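Glycosyl hydrolase, family 31/fibronectin type III domain protein (Clostridium perfringens, PDB 4UAP) binds N-acetylgalactosamine through a beta-sandwich carbohydrate-binding module of family 32, probably helping a family 31 glycoside hydrolase recognise galacto-configured glycans. Local coordinates at residues N83-N97 against E122-K135. Sequence-based numbering, arbitrary orientation.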
loop_
_atom_site.group_PDB
_atom_site.type_symbol
_atom_site.label_atom_id
_atom_site.label_comp_id
_atom_site.label_asym_id
_atom_site.label_seq_id
_atom_site.Cartn_x
_atom_site.Cartn_y
_atom_site.Cartn_z
ATOM N N ASN A 83 8.365 -11.280 4.532
ATOM C CA ASN A 83 9.735 -10.805 4.359
ATOM C C ASN A 83 10.047 -9.646 5.292
ATOM O O ASN A 83 9.160 -8.893 5.689
ATOM C CB ASN A 83 9.987 -10.396 2.900
ATOM C CG ASN A 83 11.421 -9.947 2.657
ATOM O OD1 ASN A 83 11.695 -8.752 2.535
ATOM N ND2 ASN A 83 12.347 -10.909 2.599
ATOM N N ILE A 84 11.316 -9.508 5.649
ATOM C CA ILE A 84 11.748 -8.459 6.562
ATOM C C ILE A 84 11.457 -7.028 6.038
ATOM O O ILE A 84 11.299 -6.085 6.822
ATOM C CB ILE A 84 13.257 -8.626 6.860
ATOM C CG1 ILE A 84 13.679 -7.802 8.078
ATOM C CG2 ILE A 84 14.088 -8.307 5.632
ATOM C CD1 ILE A 84 15.150 -7.999 8.459
ATOM N N ALA A 85 11.358 -6.862 4.719
ATOM C CA ALA A 85 11.092 -5.535 4.153
ATOM C C ALA A 85 9.593 -5.223 4.064
ATOM O O ALA A 85 9.211 -4.102 3.736
ATOM C CB ALA A 85 11.740 -5.412 2.771
ATOM N N ALA A 86 8.746 -6.208 4.357
ATOM C CA ALA A 86 7.299 -6.022 4.262
ATOM C C ALA A 86 6.721 -5.067 5.317
ATOM O O ALA A 86 7.325 -4.801 6.363
ATOM C CB ALA A 86 6.593 -7.377 4.353
ATOM N N MET A 87 5.533 -4.558 5.015
ATOM C CA MET A 87 4.765 -3.725 5.934
ATOM C C MET A 87 4.443 -4.490 7.232
ATOM O O MET A 87 4.153 -5.692 7.204
ATOM C CB MET A 87 3.475 -3.255 5.244
ATOM C CG MET A 87 2.848 -1.972 5.824
ATOM S SD MET A 87 1.518 -1.355 4.745
ATOM C CE MET A 87 0.432 -2.769 4.705
ATOM N N LYS A 88 4.508 -3.790 8.360
ATOM C CA LYS A 88 4.192 -4.370 9.662
ATOM C C LYS A 88 2.976 -3.692 10.283
ATOM O O LYS A 88 2.239 -4.305 11.051
ATOM C CB LYS A 88 5.382 -4.244 10.613
ATOM C CG LYS A 88 5.156 -4.930 11.962
ATOM C CD LYS A 88 6.352 -4.768 12.903
ATOM C CE LYS A 88 6.181 -5.634 14.146
ATOM N NZ LYS A 88 7.277 -5.425 15.141
ATOM N N LYS A 89 2.785 -2.412 9.953
ATOM C CA LYS A 89 1.720 -1.603 10.539
ATOM C C LYS A 89 1.210 -0.564 9.546
ATOM O O LYS A 89 1.986 0.092 8.856
ATOM C CB LYS A 89 2.215 -0.912 11.810
ATOM C CG LYS A 89 1.156 -0.140 12.579
ATOM C CD LYS A 89 1.767 0.322 13.902
ATOM C CE LYS A 89 0.941 1.375 14.599
ATOM N NZ LYS A 89 1.612 1.780 15.880
ATOM N N VAL A 90 -0.102 -0.408 9.493
ATOM C CA VAL A 90 -0.721 0.419 8.474
ATOM C C VAL A 90 -1.940 1.089 9.056
ATOM O O VAL A 90 -2.567 0.568 9.980
ATOM C CB VAL A 90 -1.118 -0.424 7.233
ATOM C CG1 VAL A 90 -2.222 -1.427 7.582
ATOM C CG2 VAL A 90 -1.513 0.464 6.041
ATOM N N LYS A 91 -2.272 2.255 8.526
ATOM C CA LYS A 91 -3.552 2.862 8.838
ATOM C C LYS A 91 -4.188 3.323 7.542
ATOM O O LYS A 91 -3.522 3.414 6.505
ATOM C CB LYS A 91 -3.393 4.037 9.814
ATOM C CG LYS A 91 -2.581 5.206 9.271
ATOM C CD LYS A 91 -2.683 6.429 10.187
ATOM C CE LYS A 91 -1.964 7.619 9.563
ATOM N NZ LYS A 91 -1.920 8.809 10.457
ATOM N N ALA A 92 -5.476 3.625 7.593
ATOM C CA ALA A 92 -6.141 4.123 6.405
ATOM C C ALA A 92 -7.288 5.054 6.771
ATOM O O ALA A 92 -7.877 4.954 7.853
ATOM C CB ALA A 92 -6.640 2.968 5.550
ATOM N N VAL A 93 -7.582 5.961 5.850
ATOM C CA VAL A 93 -8.643 6.946 5.998
ATOM C C VAL A 93 -9.376 7.035 4.672
ATOM O O VAL A 93 -8.744 6.984 3.612
ATOM C CB VAL A 93 -8.090 8.332 6.378
ATOM C CG1 VAL A 93 -9.218 9.349 6.476
ATOM C CG2 VAL A 93 -7.319 8.255 7.692
ATOM N N GLY A 94 -10.700 7.143 4.723
ATOM C CA GLY A 94 -11.484 7.277 3.513
ATOM C C GLY A 94 -12.157 8.636 3.503
ATOM O O GLY A 94 -12.393 9.223 4.563
ATOM N N TYR A 95 -12.455 9.137 2.309
ATOM C CA TYR A 95 -13.136 10.421 2.158
ATOM C C TYR A 95 -14.324 10.295 1.215
ATOM O O TYR A 95 -14.296 9.549 0.236
ATOM C CB TYR A 95 -12.180 11.500 1.634
ATOM C CG TYR A 95 -11.018 11.792 2.556
ATOM C CD1 TYR A 95 -9.850 11.045 2.492
ATOM C CD2 TYR A 95 -11.094 12.806 3.496
ATOM C CE1 TYR A 95 -8.787 11.308 3.343
ATOM C CE2 TYR A 95 -10.046 13.077 4.344
ATOM C CZ TYR A 95 -8.891 12.332 4.261
ATOM O OH TYR A 95 -7.845 12.606 5.112
ATOM N N LEU A 96 -15.374 11.042 1.524
ATOM C CA LEU A 96 -16.516 11.159 0.643
ATOM C C LEU A 96 -17.037 12.596 0.761
ATOM O O LEU A 96 -17.435 13.036 1.844
ATOM C CB LEU A 96 -17.597 10.132 0.997
ATOM C CG LEU A 96 -18.812 10.104 0.058
ATOM C CD1 LEU A 96 -18.410 9.754 -1.373
ATOM C CD2 LEU A 96 -19.860 9.132 0.569
ATOM N N ASN A 97 -16.974 13.330 -0.346
ATOM C CA ASN A 97 -17.386 14.733 -0.382
ATOM C C ASN A 97 -16.749 15.573 0.717
ATOM O O ASN A 97 -17.420 16.384 1.348
ATOM C CB ASN A 97 -18.905 14.831 -0.282
ATOM C CG ASN A 97 -19.605 13.935 -1.283
ATOM O OD1 ASN A 97 -20.544 13.213 -0.942
ATOM N ND2 ASN A 97 -19.137 13.960 -2.526
ATOM N N GLU A 122 -19.004 3.994 0.980
ATOM C CA GLU A 122 -18.776 4.709 -0.275
ATOM C C GLU A 122 -17.679 5.753 -0.112
ATOM O O GLU A 122 -17.667 6.501 0.858
ATOM C CB GLU A 122 -20.082 5.373 -0.751
ATOM C CG GLU A 122 -19.971 6.102 -2.068
ATOM C CD GLU A 122 -21.313 6.645 -2.564
ATOM O OE1 GLU A 122 -22.204 6.934 -1.736
ATOM O OE2 GLU A 122 -21.471 6.778 -3.795
ATOM N N PHE A 123 -16.748 5.798 -1.058
ATOM C CA PHE A 123 -15.619 6.723 -0.961
ATOM C C PHE A 123 -15.244 7.247 -2.325
ATOM O O PHE A 123 -15.368 6.525 -3.307
ATOM C CB PHE A 123 -14.385 6.039 -0.371
ATOM C CG PHE A 123 -14.605 5.426 0.964
ATOM C CD1 PHE A 123 -14.652 6.215 2.096
ATOM C CD2 PHE A 123 -14.757 4.054 1.089
ATOM C CE1 PHE A 123 -14.853 5.642 3.344
ATOM C CE2 PHE A 123 -14.951 3.479 2.326
ATOM C CZ PHE A 123 -14.997 4.268 3.454
ATOM N N ASP A 124 -14.742 8.476 -2.390
ATOM C CA ASP A 124 -14.095 8.916 -3.623
ATOM C C ASP A 124 -12.569 8.933 -3.493
ATOM O O ASP A 124 -11.862 9.068 -4.491
ATOM C CB ASP A 124 -14.595 10.289 -4.044
ATOM C CG ASP A 124 -14.745 11.233 -2.886
ATOM O OD1 ASP A 124 -13.867 11.222 -2.002
ATOM O OD2 ASP A 124 -15.746 11.993 -2.860
ATOM N N LYS A 125 -12.074 8.794 -2.265
ATOM C CA LYS A 125 -10.631 8.785 -2.001
ATOM C C LYS A 125 -10.302 7.911 -0.797
ATOM O O LYS A 125 -11.028 7.913 0.195
ATOM C CB LYS A 125 -10.124 10.209 -1.758
ATOM C CG LYS A 125 -8.675 10.285 -1.372
ATOM C CD LYS A 125 -8.332 11.648 -0.795
ATOM C CE LYS A 125 -8.074 12.659 -1.872
ATOM N NZ LYS A 125 -7.703 13.969 -1.247
ATOM N N ILE A 126 -9.207 7.160 -0.889
ATOM C CA ILE A 126 -8.735 6.382 0.246
ATOM C C ILE A 126 -7.250 6.639 0.395
ATOM O O ILE A 126 -6.493 6.588 -0.579
ATOM C CB ILE A 126 -9.031 4.878 0.066
ATOM C CG1 ILE A 126 -10.534 4.631 0.255
ATOM C CG2 ILE A 126 -8.229 4.044 1.061
ATOM C CD1 ILE A 126 -10.951 3.199 0.089
ATOM N N VAL A 127 -6.838 6.970 1.607
ATOM C CA VAL A 127 -5.434 7.242 1.852
ATOM C C VAL A 127 -4.909 6.180 2.782
ATOM O O VAL A 127 -5.428 6.009 3.883
ATOM C CB VAL A 127 -5.204 8.629 2.461
ATOM C CG1 VAL A 127 -3.704 8.859 2.677
ATOM C CG2 VAL A 127 -5.809 9.720 1.560
ATOM N N ILE A 128 -3.908 5.448 2.310
ATOM C CA ILE A 128 -3.309 4.345 3.067
ATOM C C ILE A 128 -1.909 4.731 3.493
ATOM O O ILE A 128 -1.087 5.099 2.662
ATOM C CB ILE A 128 -3.243 3.054 2.236
ATOM C CG1 ILE A 128 -4.652 2.663 1.774
ATOM C CG2 ILE A 128 -2.565 1.917 3.048
ATOM C CD1 ILE A 128 -4.693 1.537 0.780
ATOM N N THR A 129 -1.629 4.656 4.786
ATOM C CA THR A 129 -0.319 5.053 5.264
ATOM C C THR A 129 0.408 3.880 5.900
ATOM O O THR A 129 -0.046 3.332 6.903
ATOM C CB THR A 129 -0.413 6.206 6.281
ATOM O OG1 THR A 129 -1.195 7.266 5.722
ATOM C CG2 THR A 129 0.975 6.736 6.587
ATOM N N ALA A 130 1.526 3.492 5.294
ATOM C CA ALA A 130 2.436 2.528 5.897
ATOM C C ALA A 130 3.184 3.199 7.057
ATOM O O ALA A 130 3.850 4.215 6.868
ATOM C CB ALA A 130 3.407 1.991 4.852
ATOM N N LEU A 131 3.054 2.630 8.253
ATOM C CA LEU A 131 3.595 3.243 9.464
ATOM C C LEU A 131 4.884 2.571 9.904
ATOM O O LEU A 131 5.762 3.213 10.470
ATOM C CB LEU A 131 2.579 3.175 10.608
ATOM C CG LEU A 131 1.230 3.822 10.328
ATOM C CD1 LEU A 131 0.262 3.506 11.464
ATOM C CD2 LEU A 131 1.421 5.321 10.160
ATOM N N ASP A 132 4.984 1.269 9.658
ATOM C CA ASP A 132 6.162 0.514 10.050
ATOM C C ASP A 132 6.387 -0.651 9.093
ATOM O O ASP A 132 5.445 -1.140 8.458
ATOM C CB ASP A 132 6.008 -0.002 11.482
ATOM C CG ASP A 132 7.331 -0.362 12.121
ATOM O OD1 ASP A 132 8.379 0.115 11.628
ATOM O OD2 ASP A 132 7.325 -1.116 13.124
ATOM N N SER A 133 7.640 -1.075 8.977
ATOM C CA SER A 133 7.977 -2.307 8.269
ATOM C C SER A 133 8.620 -3.285 9.258
ATOM O O SER A 133 8.813 -2.954 10.424
ATOM C CB SER A 133 8.927 -2.034 7.110
ATOM O OG SER A 133 10.239 -1.804 7.598
ATOM N N HIS A 134 8.949 -4.484 8.794
ATOM C CA HIS A 134 9.609 -5.465 9.651
ATOM C C HIS A 134 11.107 -5.251 9.773
ATOM O O HIS A 134 11.796 -6.064 10.385
ATOM C CB HIS A 134 9.337 -6.879 9.141
ATOM C CG HIS A 134 7.945 -7.342 9.419
ATOM N ND1 HIS A 134 6.908 -7.148 8.534
ATOM C CD2 HIS A 134 7.406 -7.940 10.509
ATOM C CE1 HIS A 134 5.791 -7.628 9.055
ATOM N NE2 HIS A 134 6.068 -8.115 10.251
ATOM N N LYS A 135 11.617 -4.167 9.201
ATOM C CA LYS A 135 13.066 -3.948 9.203
ATOM C C LYS A 135 13.408 -2.647 9.893
ATOM O O LYS A 135 13.974 -2.652 10.980
ATOM C CB LYS A 135 13.622 -3.957 7.774
ATOM C CG LYS A 135 15.144 -4.002 7.699
ATOM C CD LYS A 135 15.591 -3.982 6.253
ATOM C CE LYS A 135 17.114 -3.950 6.140
ATOM N NZ LYS A 135 17.532 -3.982 4.702
#
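The carbonyl oxygen of Ala86 is gripped twice by His134: the backbone N meets Ala86 O at 2.9 Å, nearly in line with the carbonyl, while ND1 of the same residue reaches Ala86 O at 3.2 Å from above the carbonyl plane. The ND1 bond helps set the rotation of the imidazole, and Lys88 lies over one of its faces, with CB 3.8 Å from the ring centroid in a CH-pi contact and CG over the same face, nearest NE2. Lys88 CG, anti to the backbone N (chi1 -176°), then starts an extended chain that runs alongside Asp132.

From here the strands 87-96 and 125-133 pair antiparallel. Two classic bulges interrupt the start: Lys88 and Lys89 share Asp132 as partner, and Leu131 and Asp132 share Lys89. Regular pairing follows, its straightest bond running from Val127 N to Val93 O (2.8 Å, 174°). On one face Val90 CG2 presses tightly against Ile128 CG2 at 3.5 Å, with Ala92 CB beside Ile128 CG1 and Ala130 CB against Met87 SD; Ile128 also touches Phe70 of strand 64-74 in the other sheet. The other face carries Lys91 beside Thr129, and Tyr95, whose CE1 edge meets Val127 CG2 at 3.8 Å while Lys125 runs alongside the ring.

A third classic bulge sets Asp124 and Lys125 against Tyr95. The strand changes direction here, and the Asp124 carboxylate takes the Asn97 backbone N through the syn side of OD2, 3.1 Å away in an almost straight bond (175°). Phe123 packs its CD1 against Gly94 CA at 3.6 Å.

Next to the His134 contact, the type I turn from Asn83 to Ala86 brings Ala85 against the bound N-acetylgalactosamine. Two inner, antiparallel strands of one sheet, with a sugar-contacting loop at their end, fit the beta-sandwich fold of family 32 carbohydrate-binding modules.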